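Aldose-aldose oxidoreductase (Caulobacter crescentus, PDB 5A04) probably catalyses the oxidation of one aldose coupled to the reduction of another, by way of a bound NADP(H) cofactor. Local coordinates at residues A[171-176]-A[219-224]; A[181-186]-A[239-244]. All coordinates share one frame; numbering follows the deposited sequence.

Contact 1. Residues A[171-176]-A[219-224]. With NDP (NADPH dihydro-nicotinamide-adenine-dinucleotide phosphate), chain G; BGC (beta-D-glucopyranose), chain H.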
ATOM      1  N   TRP A 171     -23.808  -6.448 -14.389  1.00 17.15           N
ATOM      2  CA  TRP A 171     -23.078  -5.940 -15.562  1.00 17.01           C
ATOM      3  C   TRP A 171     -21.605  -5.668 -15.262  1.00 15.85           C
ATOM      4  O   TRP A 171     -20.771  -5.785 -16.156  1.00 15.46           O
ATOM      5  CB  TRP A 171     -23.740  -4.681 -16.141  1.00 16.44           C
ATOM      6  CG  TRP A 171     -23.673  -3.452 -15.292  1.00 17.37           C
ATOM      7  CD1 TRP A 171     -24.673  -2.958 -14.497  1.00 17.93           C
ATOM      8  CD2 TRP A 171     -22.573  -2.540 -15.168  1.00 15.28           C
ATOM      9  NE1 TRP A 171     -24.259  -1.807 -13.878  1.00 17.56           N
ATOM     10  CE2 TRP A 171     -22.970  -1.533 -14.254  1.00 16.41           C
ATOM     11  CE3 TRP A 171     -21.283  -2.484 -15.717  1.00 14.18           C
ATOM     12  CZ2 TRP A 171     -22.131  -0.483 -13.890  1.00 16.87           C
ATOM     13  CZ3 TRP A 171     -20.445  -1.446 -15.347  1.00 16.10           C
ATOM     14  CH2 TRP A 171     -20.875  -0.453 -14.443  1.00 17.64           C
ATOM     15  N   ARG A 172     -21.258  -5.345 -14.013  1.00 15.07           N
ATOM     16  CA  ARG A 172     -19.844  -5.103 -13.692  1.00 14.26           C
ATOM     17  C   ARG A 172     -18.946  -6.315 -13.947  1.00 14.53           C
ATOM     18  O   ARG A 172     -17.737  -6.162 -14.115  1.00 15.52           O
ATOM     19  CB  ARG A 172     -19.691  -4.653 -12.232  1.00 14.83           C
ATOM     20  CG  ARG A 172     -19.995  -3.172 -12.002  1.00 13.37           C
ATOM     21  CD  ARG A 172     -19.987  -2.847 -10.506  1.00 15.19           C
ATOM     22  NE  ARG A 172     -20.202  -1.419 -10.248  1.00 16.88           N
ATOM     23  CZ  ARG A 172     -21.396  -0.829 -10.220  1.00 17.41           C
ATOM     24  NH1 ARG A 172     -22.503  -1.531 -10.445  1.00 15.97           N
ATOM     25  NH2 ARG A 172     -21.481   0.472  -9.952  1.00 17.35           N
ATOM     26  N   LEU A 173     -19.528  -7.513 -13.975  1.00 15.22           N
ATOM     27  CA  LEU A 173     -18.741  -8.738 -14.139  1.00 15.53           C
ATOM     28  C   LEU A 173     -18.881  -9.295 -15.553  1.00 16.99           C
ATOM     29  O   LEU A 173     -18.456 -10.408 -15.844  1.00 18.06           O
ATOM     30  CB  LEU A 173     -19.168  -9.780 -13.099  1.00 14.83           C
ATOM     31  CG  LEU A 173     -18.853  -9.260 -11.686  1.00 15.81           C
ATOM     32  CD1 LEU A 173     -19.362 -10.218 -10.628  1.00 14.86           C
ATOM     33  CD2 LEU A 173     -17.349  -9.045 -11.511  1.00 16.13           C
ATOM     34  N   ASN A 174     -19.487  -8.492 -16.415  1.00 15.10           N
ATOM     35  CA  ASN A 174     -19.680  -8.827 -17.820  1.00 16.94           C
ATOM     36  C   ASN A 174     -18.779  -7.939 -18.682  1.00 17.39           C
ATOM     37  O   ASN A 174     -18.926  -6.720 -18.667  1.00 16.49           O
ATOM     38  CB  ASN A 174     -21.154  -8.643 -18.186  1.00 17.80           C
ATOM     39  CG  ASN A 174     -21.430  -8.938 -19.647  1.00 24.86           C
ATOM     40  OD1 ASN A 174     -21.258  -8.079 -20.504  1.00 25.76           O
ATOM     41  ND2 ASN A 174     -21.850 -10.163 -19.934  1.00 32.28           N
ATOM     42  N   ARG A 175     -17.824  -8.528 -19.398  1.00 17.18           N
ATOM     43  CA  ARG A 175     -16.822  -7.709 -20.075  1.00 16.99           C
ATOM     44  C   ARG A 175     -17.457  -6.796 -21.117  1.00 19.24           C
ATOM     45  O   ARG A 175     -17.039  -5.647 -21.270  1.00 17.35           O
ATOM     46  CB  ARG A 175     -15.737  -8.573 -20.737  1.00 19.34           C
ATOM     47  CG  ARG A 175     -14.753  -7.724 -21.569  1.00 20.74           C
ATOM     48  CD  ARG A 175     -13.500  -8.480 -22.001  1.00 22.66           C
ATOM     49  NE  ARG A 175     -12.690  -8.871 -20.854  1.00 20.86           N
ATOM     50  CZ  ARG A 175     -11.849  -8.067 -20.210  1.00 20.52           C
ATOM     51  NH1 ARG A 175     -11.671  -6.816 -20.621  1.00 22.00           N
ATOM     52  NH2 ARG A 175     -11.181  -8.522 -19.160  1.00 19.90           N
ATOM     53  N   ALA A 176     -18.467  -7.294 -21.828  1.00 17.33           N
ATOM     54  CA  ALA A 176     -19.082  -6.468 -22.876  1.00 16.90           C
ATOM     55  C   ALA A 176     -19.702  -5.166 -22.339  1.00 19.34           C
ATOM     56  O   ALA A 176     -19.734  -4.169 -23.048  1.00 20.91           O
ATOM     57  CB  ALA A 176     -20.134  -7.273 -23.640  1.00 19.20           C
ATOM     58  N   GLY A 219     -15.222 -15.057 -14.469  1.00 16.56           N
ATOM     59  CA  GLY A 219     -14.985 -15.744 -15.723  1.00 18.61           C
ATOM     60  C   GLY A 219     -14.534 -14.785 -16.812  1.00 20.10           C
ATOM     61  O   GLY A 219     -13.878 -15.194 -17.775  1.00 21.28           O
ATOM     62  N   GLU A 220     -14.880 -13.505 -16.676  1.00 17.13           N
ATOM     63  CA  GLU A 220     -14.646 -12.564 -17.775  1.00 14.82           C
ATOM     64  C   GLU A 220     -13.738 -11.384 -17.441  1.00 20.15           C
ATOM     65  O   GLU A 220     -13.011 -10.906 -18.308  1.00 20.19           O
ATOM     66  CB  GLU A 220     -15.978 -12.020 -18.301  1.00 17.51           C
ATOM     67  CG  GLU A 220     -16.909 -13.109 -18.787  1.00 18.14           C
ATOM     68  CD  GLU A 220     -18.001 -12.590 -19.689  1.00 23.53           C
ATOM     69  OE1 GLU A 220     -18.053 -11.365 -19.941  1.00 18.62           O
ATOM     70  OE2 GLU A 220     -18.807 -13.420 -20.148  1.00 21.62           O
ATOM     71  N   VAL A 221     -13.788 -10.902 -16.202  1.00 17.49           N
ATOM     72  CA  VAL A 221     -13.016  -9.716 -15.845  1.00 15.72           C
ATOM     73  C   VAL A 221     -12.130  -9.985 -14.632  1.00 18.68           C
ATOM     74  O   VAL A 221     -12.281 -11.020 -13.976  1.00 16.09           O
ATOM     75  CB  VAL A 221     -13.936  -8.503 -15.566  1.00 16.14           C
ATOM     76  CG1 VAL A 221     -14.821  -8.218 -16.789  1.00 17.24           C
ATOM     77  CG2 VAL A 221     -14.794  -8.726 -14.316  1.00 15.00           C
ATOM     78  N   GLU A 222     -11.218  -9.060 -14.326  1.00 15.32           N
ATOM     79  CA  GLU A 222     -10.218  -9.321 -13.289  1.00 15.98           C
ATOM     80  C   GLU A 222     -10.718  -8.972 -11.895  1.00 16.01           C
ATOM     81  O   GLU A 222     -11.552  -8.077 -11.711  1.00 15.49           O
ATOM     82  CB  GLU A 222      -8.906  -8.568 -13.584  1.00 16.47           C
ATOM     83  CG  GLU A 222      -8.863  -7.078 -13.222  1.00 16.47           C
ATOM     84  CD  GLU A 222      -9.632  -6.169 -14.176  1.00 15.63           C
ATOM     85  OE1 GLU A 222     -10.094  -6.627 -15.252  1.00 15.62           O
ATOM     86  OE2 GLU A 222      -9.770  -4.963 -13.845  1.00 15.73           O
ATOM     87  N   ASP A 223     -10.179  -9.693 -10.917  1.00 14.60           N
ATOM     88  CA  ASP A 223     -10.473  -9.451  -9.511  1.00 15.82           C
ATOM     89  C   ASP A 223      -9.460  -8.455  -8.958  1.00 15.52           C
ATOM     90  O   ASP A 223      -9.782  -7.281  -8.790  1.00 16.11           O
ATOM     91  CB  ASP A 223     -10.445 -10.773  -8.737  1.00 15.57           C
ATOM     92  CG  ASP A 223     -10.506 -10.576  -7.229  1.00 18.64           C
ATOM     93  OD1 ASP A 223     -10.845  -9.467  -6.772  1.00 17.42           O
ATOM     94  OD2 ASP A 223     -10.227 -11.553  -6.510  1.00 18.37           O
ATOM     95  N   ILE A 224      -8.248  -8.922  -8.675  1.00 13.95           N
ATOM     96  CA  ILE A 224      -7.195  -8.038  -8.175  1.00 15.11           C
ATOM     97  C   ILE A 224      -6.258  -7.605  -9.296  1.00 15.43           C
ATOM     98  O   ILE A 224      -5.782  -8.433 -10.072  1.00 16.38           O
ATOM     99  CB  ILE A 224      -6.359  -8.709  -7.058  1.00 16.18           C
ATOM    100  CG1 ILE A 224      -7.217  -8.915  -5.805  1.00 20.71           C
ATOM    101  CG2 ILE A 224      -5.149  -7.846  -6.707  1.00 16.17           C
ATOM    102  CD1 ILE A 224      -6.514  -9.736  -4.705  1.00 23.25           C
TER
HETATM  103  PA  NDP G1340     -26.985  -0.052 -11.949  1.00 21.44           P
HETATM  104  O1A NDP G1340     -26.892  -1.391 -12.592  1.00 21.20           O
HETATM  105  O2A NDP G1340     -27.466   0.038 -10.527  1.00 21.43           O
HETATM  106  O5B NDP G1340     -27.914   0.957 -12.856  1.00 21.73           O
HETATM  107  C5B NDP G1340     -27.495   0.888 -14.190  1.00 20.16           C
HETATM  108  C4B NDP G1340     -28.672   1.444 -15.005  1.00 20.80           C
HETATM  109  O4B NDP G1340     -28.274   1.718 -16.350  1.00 18.77           O
HETATM  110  C3B NDP G1340     -29.803   0.392 -15.072  1.00 23.24           C
HETATM  111  O3B NDP G1340     -30.648   0.483 -13.968  1.00 22.31           O
HETATM  112  C2B NDP G1340     -30.576   0.887 -16.300  1.00 21.43           C
HETATM  113  O2B NDP G1340     -31.350   1.904 -16.031  1.00 19.59           O
HETATM  114  C1B NDP G1340     -29.391   1.474 -17.181  1.00 21.05           C
HETATM  115  N9A NDP G1340     -29.012   0.577 -18.275  1.00 22.62           N
HETATM  116  C8A NDP G1340     -29.060   0.855 -19.638  1.00 24.57           C
HETATM  117  N7A NDP G1340     -28.669  -0.185 -20.401  1.00 21.93           N
HETATM  118  C5A NDP G1340     -28.352  -1.190 -19.484  1.00 24.23           C
HETATM  119  C6A NDP G1340     -27.880  -2.506 -19.650  1.00 28.72           C
HETATM  120  N6A NDP G1340     -27.653  -3.007 -20.913  1.00 29.32           N
HETATM  121  N1A NDP G1340     -27.635  -3.319 -18.578  1.00 25.66           N
HETATM  122  C2A NDP G1340     -27.885  -2.744 -17.342  1.00 26.28           C
HETATM  123  N3A NDP G1340     -28.322  -1.519 -17.031  1.00 23.75           N
HETATM  124  C4A NDP G1340     -28.560  -0.739 -18.143  1.00 23.86           C
HETATM  125  O3  NDP G1340     -25.410   0.460 -12.067  1.00 21.64           O
HETATM  126  PN  NDP G1340     -24.957   1.657 -11.060  1.00 20.12           P
HETATM  127  O1N NDP G1340     -25.897   2.792 -11.039  1.00 19.57           O
HETATM  128  O2N NDP G1340     -24.197   1.154  -9.853  1.00 20.25           O
HETATM  129  O5D NDP G1340     -23.592   2.259 -11.990  1.00 19.23           O
HETATM  130  C5D NDP G1340     -23.970   2.890 -13.182  1.00 18.75           C
HETATM  131  C4D NDP G1340     -22.802   3.835 -13.585  1.00 17.80           C
HETATM  132  O4D NDP G1340     -22.524   4.726 -12.462  1.00 19.99           O
HETATM  133  C3D NDP G1340     -21.468   3.038 -13.835  1.00 19.77           C
HETATM  134  O3D NDP G1340     -20.705   3.683 -14.872  1.00 18.16           O
HETATM  135  C2D NDP G1340     -20.723   3.170 -12.515  1.00 19.90           C
HETATM  136  O2D NDP G1340     -19.317   3.170 -12.688  1.00 20.77           O
HETATM  137  C1D NDP G1340     -21.173   4.609 -12.079  1.00 17.32           C
HETATM  138  N1N NDP G1340     -21.150   4.727 -10.619  1.00 17.33           N
HETATM  139  C2N NDP G1340     -20.468   5.774 -10.020  1.00 20.25           C
HETATM  140  C3N NDP G1340     -20.479   5.884  -8.658  1.00 19.08           C
HETATM  141  C7N NDP G1340     -19.756   6.985  -8.021  1.00 20.95           C
HETATM  142  O7N NDP G1340     -19.592   7.041  -6.788  1.00 21.88           O
HETATM  143  N7N NDP G1340     -19.244   8.006  -8.815  1.00 18.07           N
HETATM  144  C4N NDP G1340     -21.197   4.918  -7.782  1.00 21.40           C
HETATM  145  C5N NDP G1340     -21.853   3.823  -8.511  1.00 19.66           C
HETATM  146  C6N NDP G1340     -21.825   3.760  -9.841  1.00 19.24           C
HETATM  147  P2B NDP G1340     -32.906   1.951 -16.771  1.00 21.07           P
HETATM  148  O1X NDP G1340     -32.523   1.786 -18.224  1.00 21.29           O
HETATM  149  O2X NDP G1340     -33.528   0.764 -16.102  1.00 20.67           O
HETATM  150  O3X NDP G1340     -33.420   3.327 -16.355  1.00 20.60           O
HETATM  151  C2  BGC H1341     -18.322   2.187  -7.932  1.00 25.92           C
HETATM  152  C3  BGC H1341     -19.184   1.349  -6.978  1.00 26.26           C
HETATM  153  C4  BGC H1341     -18.647   1.442  -5.580  1.00 30.69           C
HETATM  154  C5  BGC H1341     -18.460   2.890  -5.156  1.00 31.37           C
HETATM  155  C6  BGC H1341     -17.697   2.931  -3.806  1.00 29.88           C
HETATM  156  C1  BGC H1341     -18.317   3.545  -7.389  1.00 24.78           C
HETATM  157  O1  BGC H1341     -17.650   4.425  -8.295  1.00 23.93           O
HETATM  158  O2  BGC H1341     -18.895   2.139  -9.233  1.00 22.89           O
HETATM  159  O3  BGC H1341     -19.146   0.011  -7.448  1.00 24.12           O
HETATM  160  O4  BGC H1341     -19.537   0.789  -4.688  1.00 32.39           O
HETATM  161  O5  BGC H1341     -17.690   3.593  -6.104  1.00 29.45           O
HETATM  162  O6  BGC H1341     -17.674   4.265  -3.282  1.00 38.45           O
HETATM  163  O   HOH W   1     -16.315 -11.880 -14.749  1.00 16.54           O
HETATM  164  O   HOH W   2      -8.800  -7.819 -17.185  1.00 26.79           O
HETATM  165  O   HOH W   3     -19.108 -10.030 -22.058  1.00 24.71           O
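Arg-175 and Glu-220 grip each other reciprocally, each side chain bonding to the other's backbone. The Glu-220 chain is extended beyond CG and brings OE1 to the amide of Arg-175, where N to OE1 is 2.9 Å and the N-H points almost straight at the oxygen (166°), meeting it nearly along the C-O axis. In return the long, flexible arginine, bent at its third torsion (-65°), folds back to fork NE and NH2 onto Glu-220 O. NH2 lies 3.1 Å from that oxygen and in its carbonyl plane, whereas NE stands tilted from it. One water joins Arg-175 NH2 to Glu-222 OE1, whose carboxylate also serves Gly-181 and Tyr-328. Arg-175 is the first residue of helix 175-178; Asn-174, whose short amide side chain suits an N-cap, precedes it, and the Glu-220 carboxylate sits where a helix start would probably favour negative charge. Beside these polar groups Val-221 uses both branches: CG1 lies beside Arg-175 CA, and CG2 meets Leu-173 CD2 at 3.8 Å, the two side chains crossing at about a right angle. The 3-10 turn 171-173 also serves the ligands. Trp-171, pairing an N-H with a broad flat ring, shares NE1 between O1A, at the indole edge, and O3 of the NADPH pyrophosphate; Arg-172 NH2 bridges NADPH O2N (2.8 Å) and glucose O2 (3.2 Å). With an alanine in place of Trp-171, the pyrophosphate would probably lose this donor, and the Arg-172 guanidinium the flank that Trp-171 CZ2 gives the rim of one face.

Contact 2. Residues A[181-186]-A[239-244]. With BGC (beta-D-glucopyranose), chain H.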
ATOM      1  N   GLY A 181     -12.590  -5.284 -15.217  1.00 15.20           N
ATOM      2  CA  GLY A 181     -12.986  -5.674 -13.874  1.00 13.89           C
ATOM      3  C   GLY A 181     -12.791  -4.585 -12.835  1.00 14.54           C
ATOM      4  O   GLY A 181     -13.157  -3.426 -13.063  1.00 14.79           O
ATOM      5  N   SER A 182     -12.208  -4.951 -11.693  1.00 14.31           N
ATOM      6  CA  SER A 182     -12.080  -4.014 -10.568  1.00 14.75           C
ATOM      7  C   SER A 182     -11.410  -2.685 -10.931  1.00 14.05           C
ATOM      8  O   SER A 182     -11.785  -1.643 -10.407  1.00 14.51           O
ATOM      9  CB  SER A 182     -11.312  -4.669  -9.412  1.00 15.82           C
ATOM     10  OG  SER A 182      -9.922  -4.767  -9.710  1.00 15.72           O
ATOM     11  N   LEU A 183     -10.434  -2.706 -11.834  1.00 14.49           N
ATOM     12  CA  LEU A 183      -9.734  -1.475 -12.175  1.00 13.53           C
ATOM     13  C   LEU A 183     -10.674  -0.459 -12.807  1.00 15.17           C
ATOM     14  O   LEU A 183     -10.545   0.737 -12.577  1.00 15.78           O
ATOM     15  CB  LEU A 183      -8.571  -1.764 -13.124  1.00 14.51           C
ATOM     16  CG  LEU A 183      -7.718  -0.559 -13.543  1.00 14.48           C
ATOM     17  CD1 LEU A 183      -7.214   0.208 -12.306  1.00 15.64           C
ATOM     18  CD2 LEU A 183      -6.549  -1.016 -14.424  1.00 16.12           C
ATOM     19  N   MET A 184     -11.604  -0.940 -13.627  1.00 12.84           N
ATOM     20  CA  MET A 184     -12.525  -0.040 -14.305  1.00 14.28           C
ATOM     21  C   MET A 184     -13.492   0.576 -13.293  1.00 17.44           C
ATOM     22  O   MET A 184     -13.843   1.751 -13.404  1.00 18.99           O
ATOM     23  CB  MET A 184     -13.276  -0.786 -15.418  1.00 14.66           C
ATOM     24  CG  MET A 184     -12.412  -1.106 -16.628  1.00 16.03           C
ATOM     25  SD  MET A 184     -11.819   0.388 -17.444  1.00 19.99           S
ATOM     26  CE  MET A 184     -13.293   0.913 -18.283  1.00 20.31           C
ATOM     27  N   ASP A 185     -13.848  -0.182 -12.261  1.00 14.54           N
ATOM     28  CA  ASP A 185     -14.923   0.238 -11.368  1.00 16.04           C
ATOM     29  C   ASP A 185     -14.481   0.960 -10.110  1.00 18.02           C
ATOM     30  O   ASP A 185     -15.071   1.973  -9.723  1.00 20.14           O
ATOM     31  CB  ASP A 185     -15.752  -0.970 -10.945  1.00 17.76           C
ATOM     32  CG  ASP A 185     -16.946  -0.574 -10.105  1.00 19.94           C
ATOM     33  OD1 ASP A 185     -17.880   0.047 -10.667  1.00 20.82           O
ATOM     34  OD2 ASP A 185     -16.936  -0.855  -8.887  1.00 18.51           O
ATOM     35  N   ILE A 186     -13.486   0.402  -9.437  1.00 18.15           N
ATOM     36  CA  ILE A 186     -13.152   0.864  -8.103  1.00 14.40           C
ATOM     37  C   ILE A 186     -11.659   1.196  -8.020  1.00 16.70           C
ATOM     38  O   ILE A 186     -11.253   2.161  -7.357  1.00 16.41           O
ATOM     39  CB  ILE A 186     -13.589  -0.201  -7.033  1.00 16.39           C
ATOM     40  CG1 ILE A 186     -13.248   0.274  -5.631  1.00 21.07           C
ATOM     41  CG2 ILE A 186     -13.018  -1.585  -7.328  1.00 19.17           C
ATOM     42  CD1 ILE A 186     -13.948   1.568  -5.281  1.00 22.01           C
ATOM     43  N   CYS A 239      -0.634   0.989  -5.542  1.00 12.90           N
ATOM     44  CA  CYS A 239      -2.091   1.011  -5.624  1.00 12.31           C
ATOM     45  C   CYS A 239      -2.702  -0.380  -5.621  1.00 14.84           C
ATOM     46  O   CYS A 239      -2.242  -1.277  -6.342  1.00 14.39           O
ATOM     47  CB  CYS A 239      -2.520   1.750  -6.895  1.00 15.14           C
ATOM     48  SG  CYS A 239      -1.855   3.440  -7.061  1.00 16.92           S
ATOM     49  N   VAL A 240      -3.762  -0.555  -4.837  1.00 13.29           N
ATOM     50  CA  VAL A 240      -4.556  -1.779  -4.888  1.00 13.54           C
ATOM     51  C   VAL A 240      -5.898  -1.532  -5.579  1.00 15.11           C
ATOM     52  O   VAL A 240      -6.548  -0.519  -5.323  1.00 15.79           O
ATOM     53  CB  VAL A 240      -4.805  -2.347  -3.468  1.00 15.35           C
ATOM     54  CG1 VAL A 240      -5.970  -3.344  -3.464  1.00 16.24           C
ATOM     55  CG2 VAL A 240      -3.522  -2.993  -2.923  1.00 15.21           C
ATOM     56  N   SER A 241      -6.289  -2.464  -6.451  1.00 12.30           N
ATOM     57  CA  SER A 241      -7.630  -2.523  -7.043  1.00 13.64           C
ATOM     58  C   SER A 241      -8.156  -3.938  -6.847  1.00 15.08           C
ATOM     59  O   SER A 241      -7.491  -4.892  -7.264  1.00 16.02           O
ATOM     60  CB  SER A 241      -7.579  -2.183  -8.542  1.00 13.58           C
ATOM     61  OG  SER A 241      -8.864  -2.298  -9.125  1.00 14.00           O
ATOM     62  N   ALA A 242      -9.327  -4.099  -6.220  1.00 13.89           N
ATOM     63  CA  ALA A 242      -9.777  -5.450  -5.885  1.00 15.56           C
ATOM     64  C   ALA A 242     -11.300  -5.597  -5.877  1.00 16.27           C
ATOM     65  O   ALA A 242     -12.029  -4.660  -5.562  1.00 15.36           O
ATOM     66  CB  ALA A 242      -9.208  -5.863  -4.516  1.00 15.85           C
ATOM     67  N   TYR A 243     -11.756  -6.798  -6.212  1.00 14.86           N
ATOM     68  CA  TYR A 243     -13.166  -7.151  -6.135  1.00 14.36           C
ATOM     69  C   TYR A 243     -13.405  -8.234  -5.071  1.00 16.16           C
ATOM     70  O   TYR A 243     -14.506  -8.779  -4.977  1.00 17.08           O
ATOM     71  CB  TYR A 243     -13.664  -7.646  -7.499  1.00 15.67           C
ATOM     72  CG  TYR A 243     -14.375  -6.625  -8.380  1.00 15.53           C
ATOM     73  CD1 TYR A 243     -14.890  -5.443  -7.865  1.00 15.49           C
ATOM     74  CD2 TYR A 243     -14.555  -6.876  -9.740  1.00 16.35           C
ATOM     75  CE1 TYR A 243     -15.567  -4.538  -8.681  1.00 15.27           C
ATOM     76  CE2 TYR A 243     -15.227  -5.985 -10.558  1.00 15.75           C
ATOM     77  CZ  TYR A 243     -15.730  -4.818 -10.034  1.00 16.06           C
ATOM     78  OH  TYR A 243     -16.402  -3.953 -10.869  1.00 16.04           O
ATOM     79  N   SER A 244     -12.375  -8.575  -4.302  1.00 16.70           N
ATOM     80  CA  SER A 244     -12.498  -9.647  -3.306  1.00 18.08           C
ATOM     81  C   SER A 244     -12.093  -9.216  -1.891  1.00 19.24           C
ATOM     82  O   SER A 244     -12.072 -10.039  -0.978  1.00 19.41           O
ATOM     83  CB  SER A 244     -11.680 -10.881  -3.730  1.00 19.03           C
ATOM     84  OG  SER A 244     -10.296 -10.579  -3.894  1.00 17.16           O
TER
HETATM   85  C2  BGC H1341     -18.322   2.187  -7.932  1.00 25.92           C
HETATM   86  C3  BGC H1341     -19.184   1.349  -6.978  1.00 26.26           C
HETATM   87  C4  BGC H1341     -18.647   1.442  -5.580  1.00 30.69           C
HETATM   88  C5  BGC H1341     -18.460   2.890  -5.156  1.00 31.37           C
HETATM   89  C6  BGC H1341     -17.697   2.931  -3.806  1.00 29.88           C
HETATM   90  C1  BGC H1341     -18.317   3.545  -7.389  1.00 24.78           C
HETATM   91  O1  BGC H1341     -17.650   4.425  -8.295  1.00 23.93           O
HETATM   92  O2  BGC H1341     -18.895   2.139  -9.233  1.00 22.89           O
HETATM   93  O3  BGC H1341     -19.146   0.011  -7.448  1.00 24.12           O
HETATM   94  O4  BGC H1341     -19.537   0.789  -4.688  1.00 32.39           O
HETATM   95  O5  BGC H1341     -17.690   3.593  -6.104  1.00 29.45           O
HETATM   96  O6  BGC H1341     -17.674   4.265  -3.282  1.00 38.45           O
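Two serine torsions bring helix and strand together: Ser-241 OG lies anti to its own N (chi1 177°), which extends the hydroxyl toward the helix, while Ser-182 OG sits between N and the carbonyl carbon (chi1 74°) and turns to meet it. Ser-241 OG donates to Ser-182 OG across 2.7 Å; Ser-182 OG probably donates in turn to the backbone oxygen Asp-223 O, and the two buried hydroxyls form a short hydrogen-bonded chain. Serine suits both places, being small enough for close backbones yet polar enough to satisfy its neighbour. Next to this pair, the ring of Tyr-243 lies flat over the helix start, Ser-182 CA over its centre. Ser-182 CB stands 3.9 Å from the centroid in a CH-pi contact, and Gly-181 C, on a residue without a side chain, comes within 3.6 Å of Tyr-243 CE2. Residues 182-186, which open helix 182-198, run at 100° to residues 239-242 of strand 236-242, on one face of the mixed sheet of the C-terminal alpha/beta domain, while Val-240 and Ser-244 touch the second subunit. Asp-185, within a wider pi-type turn at 183-186, lies by the tyrosine hydroxyl: Tyr-243 OH is 3.1 Å from Asp-185 CB, and OD2 lies at the ring's edge, in its plane. The carboxylate takes a hydrogen bond on each oxygen from glucose: O2 to OD1 at 2.7 Å and O3 to OD2 at 2.8 Å. Arg-172 NE makes a salt bridge to Asp-185 OD1. Ile-186 adds an apolar contact, its CG2 branch lying 3.7 Å from Ala-242 O and also touching Tyr-243 CE1.

After the N-terminal Rossmann region, the chain lays down the first halves of both contacts in quick succession: 171-176, leading into helix 175-178, then 181-186 at the start of helix 182-198. It next passes through strand 204-210 and returns at 219-224, closing the loop of contact 1. Strands 224-230 and 236-242 follow, and 239-244 closes contact 2. The two loops therefore cross, since each contains one segment of the other. Their side-by-side segments also touch directly, Val-221 packing on Gly-181 and Arg-172 CB on Tyr-243 OH. Together they tie the sheet's strand ends to the turn and helix that face glucose, contact 1 reaching the NADPH pyrophosphate as well.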